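Local atomic coordinates of hydrogenase expression/formation protein (HypB) (Archaeoglobus fulgidus, PDB entry 2WSM), a protein that binds GTP, nickel and zinc, has GTPase activity, and probably assists the maturation of hydrogenase as a member of the SIMIBI class. Residues A[34-39]-A[114-119]; A[122-127]-A[150-155]; A[137-142]-A[159-164]. All coordinates share one frame; numbering follows the deposited sequence.

Contact 1. Residues A[34-39]-A[114-119]; sequences NIMGAI and IENVGN
The side-chain amides of N34 and N116 meet across neighbouring parallel strands, 31-37 and 111-118, in the central sheet of this P-loop NTPase fold. Strand 31-37 runs into what looks like the Walker A loop, which would start at G37. The ENVG sequence of the other strand resembles the G3 signature of HypB proteins. The strands twist against each other by 32°.

N34 has CG anti to its backbone N (chi1 176°), which brings its amide beside that of N116. N116 ND2 donates to N34 OD1 at 3.1 Å. The acceptor lies close to the plane of the N116 amide, and the two amide planes are 35° apart. The other ends are also held: N34 ND2 by E130, and N116 OD1 by the backbone N of L94 and of its own neighbour V117. Both buried amides are thus fixed in rotation. M36 runs alongside N116, pointing the same way, with M36 CG 3.7 Å from N116 ND2.

The backbones pair in parallel register. I35 N donates to I114 O at 2.6 Å, and I35 O accepts from N116 N at 2.9 Å. The side chains of I35 and E115 stand on the sheet face that helix 43-54 packs against, where the E115 carboxylate bonds T44 OG1 and D66 N.

K43 NZ bonds both G37 O and N116 O, so a lysine of the presumed P-loop links the two segments. G118 CA approaches G37 O at 3.4 Å in a CA-H...O contact. A water also joins the segments: G37 N donates to it at 2.9 Å, and it donates to V117 O at 2.8 Å and to N119 O at 2.6 Å.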
# COMPACT_ATOMS: atom_id res chain seq x y z
N ASN A 34 -13.10 7.90 5.03
CA ASN A 34 -11.70 7.55 5.04
C ASN A 34 -11.00 8.40 3.98
O ASN A 34 -11.18 8.19 2.78
CB ASN A 34 -11.57 6.05 4.72
CG ASN A 34 -10.14 5.58 4.59
OD1 ASN A 34 -9.20 6.32 4.87
ND2 ASN A 34 -9.96 4.33 4.16
N ILE A 35 -10.20 9.37 4.41
CA ILE A 35 -9.57 10.29 3.47
C ILE A 35 -8.12 9.94 3.24
O ILE A 35 -7.27 10.15 4.11
CB ILE A 35 -9.69 11.76 3.89
CG1 ILE A 35 -11.17 12.15 4.01
CG2 ILE A 35 -8.95 12.68 2.89
CD1 ILE A 35 -11.41 13.43 4.77
N MET A 36 -7.84 9.44 2.05
CA MET A 36 -6.52 8.93 1.73
C MET A 36 -5.77 9.88 0.81
O MET A 36 -6.37 10.72 0.14
CB MET A 36 -6.65 7.54 1.09
CG MET A 36 -6.98 6.43 2.07
SD MET A 36 -7.58 4.92 1.27
CE MET A 36 -9.26 5.41 0.89
N GLY A 37 -4.45 9.75 0.79
CA GLY A 37 -3.62 10.57 -0.07
C GLY A 37 -2.23 10.76 0.50
O GLY A 37 -2.01 10.61 1.70
N ALA A 38 -1.29 11.09 -0.37
CA ALA A 38 0.08 11.27 0.04
C ALA A 38 0.18 12.48 0.96
O ALA A 38 -0.70 13.34 0.99
CB ALA A 38 0.99 11.46 -1.18
N ILE A 39 1.26 12.53 1.73
CA ILE A 39 1.52 13.69 2.53
C ILE A 39 1.67 14.84 1.54
O ILE A 39 2.23 14.67 0.46
CB ILE A 39 2.78 13.48 3.41
CG1 ILE A 39 2.80 14.48 4.57
CG2 ILE A 39 4.05 13.56 2.57
CD1 ILE A 39 3.85 14.16 5.63
N ILE A 114 -11.85 10.93 8.68
CA ILE A 114 -10.70 10.11 9.04
C ILE A 114 -9.55 10.29 8.04
O ILE A 114 -9.61 9.82 6.90
CB ILE A 114 -11.06 8.63 9.14
CG1 ILE A 114 -12.26 8.43 10.08
CG2 ILE A 114 -9.86 7.82 9.61
CD1 ILE A 114 -12.61 6.98 10.34
N GLU A 115 -8.50 10.95 8.51
CA GLU A 115 -7.32 11.19 7.69
C GLU A 115 -6.34 10.02 7.78
O GLU A 115 -5.72 9.77 8.82
CB GLU A 115 -6.65 12.49 8.12
CG GLU A 115 -5.41 12.82 7.32
CD GLU A 115 -4.60 13.92 7.97
OE1 GLU A 115 -3.83 13.62 8.91
OE2 GLU A 115 -4.74 15.09 7.54
N ASN A 116 -6.20 9.29 6.68
CA ASN A 116 -5.28 8.17 6.63
C ASN A 116 -3.82 8.64 6.58
O ASN A 116 -3.55 9.82 6.38
CB ASN A 116 -5.61 7.28 5.43
CG ASN A 116 -5.43 5.80 5.74
OD1 ASN A 116 -4.40 5.38 6.26
ND2 ASN A 116 -6.45 5.02 5.43
N VAL A 117 -2.91 7.69 6.75
CA VAL A 117 -1.47 7.91 6.63
C VAL A 117 -1.10 8.48 5.26
O VAL A 117 -1.80 8.23 4.26
CB VAL A 117 -0.68 6.58 6.89
CG1 VAL A 117 0.83 6.81 6.91
CG2 VAL A 117 -1.15 5.95 8.20
N GLY A 118 -0.02 9.24 5.20
CA GLY A 118 0.46 9.81 3.95
C GLY A 118 1.12 8.76 3.07
O GLY A 118 2.34 8.60 3.09
N ASN A 119 0.31 8.03 2.31
CA ASN A 119 0.79 6.87 1.56
C ASN A 119 -0.25 6.42 0.53
O ASN A 119 -1.44 6.39 0.82
CB ASN A 119 1.11 5.73 2.55
CG ASN A 119 1.43 4.43 1.87
OD1 ASN A 119 0.54 3.64 1.56
ND2 ASN A 119 2.72 4.17 1.65
O HOH W 1 -3.44 7.42 2.17

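Contact 2. Residues A[122-127]-A[150-155]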
# COMPACT_ATOMS: atom_id res chain seq x y z
N CYS A 122 -0.26 1.21 0.88
CA CYS A 122 -0.68 0.35 2.00
C CYS A 122 -2.17 0.38 2.36
O CYS A 122 -2.73 -0.66 2.68
CB CYS A 122 0.17 0.65 3.24
SG CYS A 122 1.96 0.36 3.04
N PRO A 123 -2.81 1.56 2.32
CA PRO A 123 -4.22 1.65 2.75
C PRO A 123 -5.22 0.87 1.89
O PRO A 123 -6.36 0.67 2.31
CB PRO A 123 -4.51 3.16 2.66
CG PRO A 123 -3.18 3.81 2.81
CD PRO A 123 -2.24 2.89 2.07
N VAL A 124 -4.81 0.44 0.70
CA VAL A 124 -5.72 -0.24 -0.22
C VAL A 124 -6.54 -1.34 0.45
O VAL A 124 -7.76 -1.34 0.38
CB VAL A 124 -4.98 -0.81 -1.44
CG1 VAL A 124 -5.86 -1.80 -2.20
CG2 VAL A 124 -4.51 0.32 -2.35
N ASP A 125 -5.86 -2.26 1.13
CA ASP A 125 -6.49 -3.48 1.64
C ASP A 125 -7.11 -3.38 3.03
O ASP A 125 -7.58 -4.38 3.57
CB ASP A 125 -5.48 -4.63 1.66
CG ASP A 125 -5.17 -5.16 0.29
OD1 ASP A 125 -4.00 -5.50 0.05
OD2 ASP A 125 -6.10 -5.23 -0.56
N PHE A 126 -7.12 -2.19 3.62
CA PHE A 126 -7.64 -2.06 4.97
C PHE A 126 -8.98 -1.32 5.10
O PHE A 126 -9.05 -0.10 5.04
CB PHE A 126 -6.57 -1.49 5.90
CG PHE A 126 -5.33 -2.34 5.95
CD1 PHE A 126 -5.26 -3.42 6.81
CD2 PHE A 126 -4.27 -2.10 5.09
CE1 PHE A 126 -4.14 -4.23 6.85
CE2 PHE A 126 -3.14 -2.90 5.12
CZ PHE A 126 -3.07 -3.97 6.00
N ASP A 127 -10.03 -2.11 5.26
CA ASP A 127 -11.35 -1.58 5.56
C ASP A 127 -11.36 -1.04 6.99
O ASP A 127 -11.04 -1.75 7.93
CB ASP A 127 -12.38 -2.71 5.42
CG ASP A 127 -13.81 -2.22 5.50
OD1 ASP A 127 -14.71 -3.08 5.54
OD2 ASP A 127 -14.05 -1.00 5.53
N PRO A 150 -3.02 2.51 -9.48
CA PRO A 150 -4.37 2.03 -9.81
C PRO A 150 -5.08 1.45 -8.60
O PRO A 150 -6.29 1.64 -8.47
CB PRO A 150 -4.11 0.91 -10.83
CG PRO A 150 -2.72 1.11 -11.30
CD PRO A 150 -1.97 1.76 -10.19
N GLU A 151 -4.36 0.73 -7.74
CA GLU A 151 -5.01 0.01 -6.64
C GLU A 151 -5.77 0.95 -5.71
O GLU A 151 -6.93 0.70 -5.38
CB GLU A 151 -4.00 -0.81 -5.82
CG GLU A 151 -3.36 -1.98 -6.56
CD GLU A 151 -1.95 -1.68 -7.05
OE1 GLU A 151 -1.08 -2.55 -6.87
OE2 GLU A 151 -1.71 -0.58 -7.59
N ILE A 152 -5.13 2.04 -5.29
CA ILE A 152 -5.77 2.95 -4.37
C ILE A 152 -6.85 3.77 -5.04
O ILE A 152 -7.89 4.04 -4.44
CB ILE A 152 -4.76 3.85 -3.63
CG1 ILE A 152 -5.44 4.50 -2.42
CG2 ILE A 152 -4.18 4.91 -4.56
CD1 ILE A 152 -4.48 4.88 -1.30
N PHE A 153 -6.63 4.16 -6.30
CA PHE A 153 -7.62 5.01 -6.98
C PHE A 153 -8.88 4.22 -7.31
O PHE A 153 -9.95 4.79 -7.44
CB PHE A 153 -7.03 5.74 -8.18
CG PHE A 153 -6.18 6.92 -7.80
CD1 PHE A 153 -4.79 6.82 -7.79
CD2 PHE A 153 -6.77 8.11 -7.39
CE1 PHE A 153 -4.01 7.89 -7.41
CE2 PHE A 153 -5.99 9.20 -7.01
CZ PHE A 153 -4.61 9.09 -7.01
N ARG A 154 -8.75 2.90 -7.40
CA ARG A 154 -9.89 2.03 -7.63
C ARG A 154 -10.88 1.98 -6.47
O ARG A 154 -12.06 1.74 -6.68
CB ARG A 154 -9.44 0.61 -7.98
CG ARG A 154 -9.63 0.23 -9.43
CD ARG A 154 -9.09 -1.17 -9.71
NE ARG A 154 -7.66 -1.15 -10.02
CZ ARG A 154 -6.79 -2.09 -9.65
NH1 ARG A 154 -5.51 -1.99 -9.97
NH2 ARG A 154 -7.21 -3.14 -8.94
N VAL A 155 -10.40 2.19 -5.24
CA VAL A 155 -11.25 2.00 -4.07
C VAL A 155 -12.04 3.26 -3.72
O VAL A 155 -12.94 3.23 -2.88
CB VAL A 155 -10.45 1.49 -2.83
CG1 VAL A 155 -9.62 0.26 -3.19
CG2 VAL A 155 -9.55 2.59 -2.26
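V124 and I152 bring their CA atoms to 5.2 Å, where a short turn with helical backbone angles at 122-124 comes up against helix 150-154. Within the turn, F126 N bonds P123 O.

V124 makes most of the contact. Its CG1 is anti to the backbone N (chi1 166°), which leaves CG2 lying on the helix backbone, 3.5 Å from I152 N. The same methyl lies 3.7 Å from E151 CB and 3.8 Å from I152 CB, so it fits between two successive residues of the helix. V124 CG1 reaches V155 CG1 more loosely, at 4.4 Å. P123 CB meets the tip of I152, atom CD1, at 4.3 Å.

The turn follows strand 111-118 of the P-loop NTPase sheet. C122, at its start, is disulfide-bonded to C92. In other HypB proteins the matching cysteines bind metal at the dimer interface, so this pair probably marks that site, here oxidised.

Beyond CB, the E151 side chain bends away from V124, and its OE2 comes near E151 OE2 of the second subunit.

Contact 3. Residues A[137-142]-A[159-164]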
# COMPACT_ATOMS: atom_id res chain seq x y z
N VAL A 137 -5.21 13.76 -4.44
CA VAL A 137 -3.88 13.93 -5.02
C VAL A 137 -3.67 15.38 -5.45
O VAL A 137 -4.57 16.03 -5.99
CB VAL A 137 -3.65 12.97 -6.21
CG1 VAL A 137 -4.50 13.37 -7.41
CG2 VAL A 137 -2.19 12.93 -6.57
N SER A 138 -2.48 15.89 -5.20
CA SER A 138 -2.13 17.25 -5.61
C SER A 138 -1.39 17.20 -6.95
O SER A 138 -0.69 16.22 -7.23
CB SER A 138 -1.27 17.92 -4.52
OG SER A 138 -0.41 18.90 -5.07
N VAL A 139 -1.55 18.24 -7.77
CA VAL A 139 -0.90 18.29 -9.08
C VAL A 139 0.61 18.36 -8.95
O VAL A 139 1.33 18.04 -9.89
CB VAL A 139 -1.37 19.47 -9.97
CG1 VAL A 139 -2.83 19.31 -10.37
CG2 VAL A 139 -1.11 20.82 -9.28
N THR A 140 1.09 18.78 -7.78
CA THR A 140 2.52 18.89 -7.54
C THR A 140 3.17 17.53 -7.40
O THR A 140 4.40 17.43 -7.32
CB THR A 140 2.81 19.73 -6.27
OG1 THR A 140 2.29 19.05 -5.12
CG2 THR A 140 2.15 21.09 -6.36
N GLU A 141 2.36 16.48 -7.37
CA GLU A 141 2.88 15.12 -7.23
C GLU A 141 3.26 14.52 -8.58
O GLU A 141 3.85 13.44 -8.64
CB GLU A 141 1.86 14.23 -6.52
CG GLU A 141 1.64 14.59 -5.06
CD GLU A 141 0.45 13.87 -4.44
OE1 GLU A 141 0.44 12.62 -4.45
OE2 GLU A 141 -0.47 14.56 -3.95
N GLY A 142 2.93 15.22 -9.65
CA GLY A 142 3.15 14.69 -10.99
C GLY A 142 1.85 14.15 -11.57
O GLY A 142 1.06 13.52 -10.87
N ILE A 159 -12.65 11.15 -5.94
CA ILE A 159 -11.23 11.41 -6.15
C ILE A 159 -11.05 12.92 -6.27
O ILE A 159 -11.72 13.58 -7.07
CB ILE A 159 -10.72 10.72 -7.43
CG1 ILE A 159 -10.82 9.20 -7.28
CG2 ILE A 159 -9.31 11.18 -7.75
CD1 ILE A 159 -10.43 8.41 -8.54
N VAL A 160 -10.15 13.46 -5.46
CA VAL A 160 -9.90 14.90 -5.48
C VAL A 160 -8.55 15.21 -6.12
O VAL A 160 -7.50 14.79 -5.62
CB VAL A 160 -9.93 15.51 -4.07
CG1 VAL A 160 -9.72 17.03 -4.14
CG2 VAL A 160 -11.25 15.19 -3.38
N ILE A 161 -8.59 15.93 -7.23
CA ILE A 161 -7.38 16.46 -7.83
C ILE A 161 -7.20 17.89 -7.32
O ILE A 161 -8.06 18.74 -7.52
CB ILE A 161 -7.43 16.39 -9.37
CG1 ILE A 161 -7.74 14.96 -9.81
CG2 ILE A 161 -6.12 16.85 -9.96
CD1 ILE A 161 -8.13 14.84 -11.27
N ASN A 162 -6.07 18.14 -6.67
CA ASN A 162 -5.92 19.24 -5.75
C ASN A 162 -4.87 20.25 -6.18
O ASN A 162 -3.96 19.93 -6.95
CB ASN A 162 -5.55 18.68 -4.36
CG ASN A 162 -5.75 19.69 -3.25
OD1 ASN A 162 -6.55 20.61 -3.37
ND2 ASN A 162 -5.02 19.52 -2.15
N LYS A 163 -5.00 21.47 -5.65
CA LYS A 163 -4.06 22.55 -5.95
C LYS A 163 -3.92 22.76 -7.45
O LYS A 163 -2.82 23.00 -7.95
CB LYS A 163 -2.69 22.27 -5.31
CG LYS A 163 -2.72 22.13 -3.79
CD LYS A 163 -1.32 21.93 -3.20
CE LYS A 163 -1.39 21.23 -1.84
NZ LYS A 163 -0.17 21.43 -0.99
N VAL A 164 -5.03 22.66 -8.18
CA VAL A 164 -4.99 22.76 -9.64
C VAL A 164 -4.47 24.11 -10.16
O VAL A 164 -3.87 24.18 -11.23
CB VAL A 164 -6.36 22.44 -10.29
CG1 VAL A 164 -6.83 21.05 -9.89
CG2 VAL A 164 -7.39 23.50 -9.93
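The backbone O of V137 is approached by two groups from strand 158-162. N162 N donates to it at 2.7 Å, in a bent bond (135° at the hydrogen). I161 CA adds a CA-H...O contact at 3.4 Å. On one side of this pair, V137 N bonds V160 O at 2.8 Å, almost straight at 174°. On the other, V139 N donates to N162 O at 3.1 Å. These bonds zip the ends of two parallel strands of the P-loop NTPase sheet, 132-138 and 158-162.

The apolar side chains meet on the face that carries V137 and I161. V137 CG1 lies 4.3 Å from I161 CG1. V139 crosses I161 at about a right angle, with V139 CG1 4.1 Å from I161 CG2. M177 of helix 174-184 packs on V137 and V139.

On the other face, S138 and N162 are paired. The K163 chain passes alongside S138, with K163 CD 3.7 Å from S138 OG. That hydroxyl also shares a hydrogen bond with T140 OG1. S138 N donates to E141 OE2 at 2.7 Å, from above the carboxylate plane, so the side chain of E141 folds back over the strand end.

N162 and K163 stand where the NK of the NKxD motif stands in related GTPases, whose Asn likewise contacts the P-loop. N162 ND2 bonds S41 O, and K163 NZ makes a weak bond to G40 O. The backbone bonds therefore set the strand end, while the amide of N162 ties it to the presumed P-loop, probably beside the guanine pocket.

After the N-terminal helix 12-28, strand 31-37 meets strand 111-118 in contact 1, which closes a loop of 74 residues. The chain then turns through 122-127 and returns as strand 132-138, next to strand 31-37. Contact 2 opens after contact 1 has closed, and closes a loop of 22 residues; contact 3 closes one of 16. These two cross: 137-142 lies between the segments of contact 2, and 150-155 between those of contact 3. M36 of contact 1 touches P123 and I152. A38 meets E141, and F153 packs on V137 and I159. Together they join strands 111-118, 31-37, 132-138 and 158-162 to the 122-127 loop and helix 150-154.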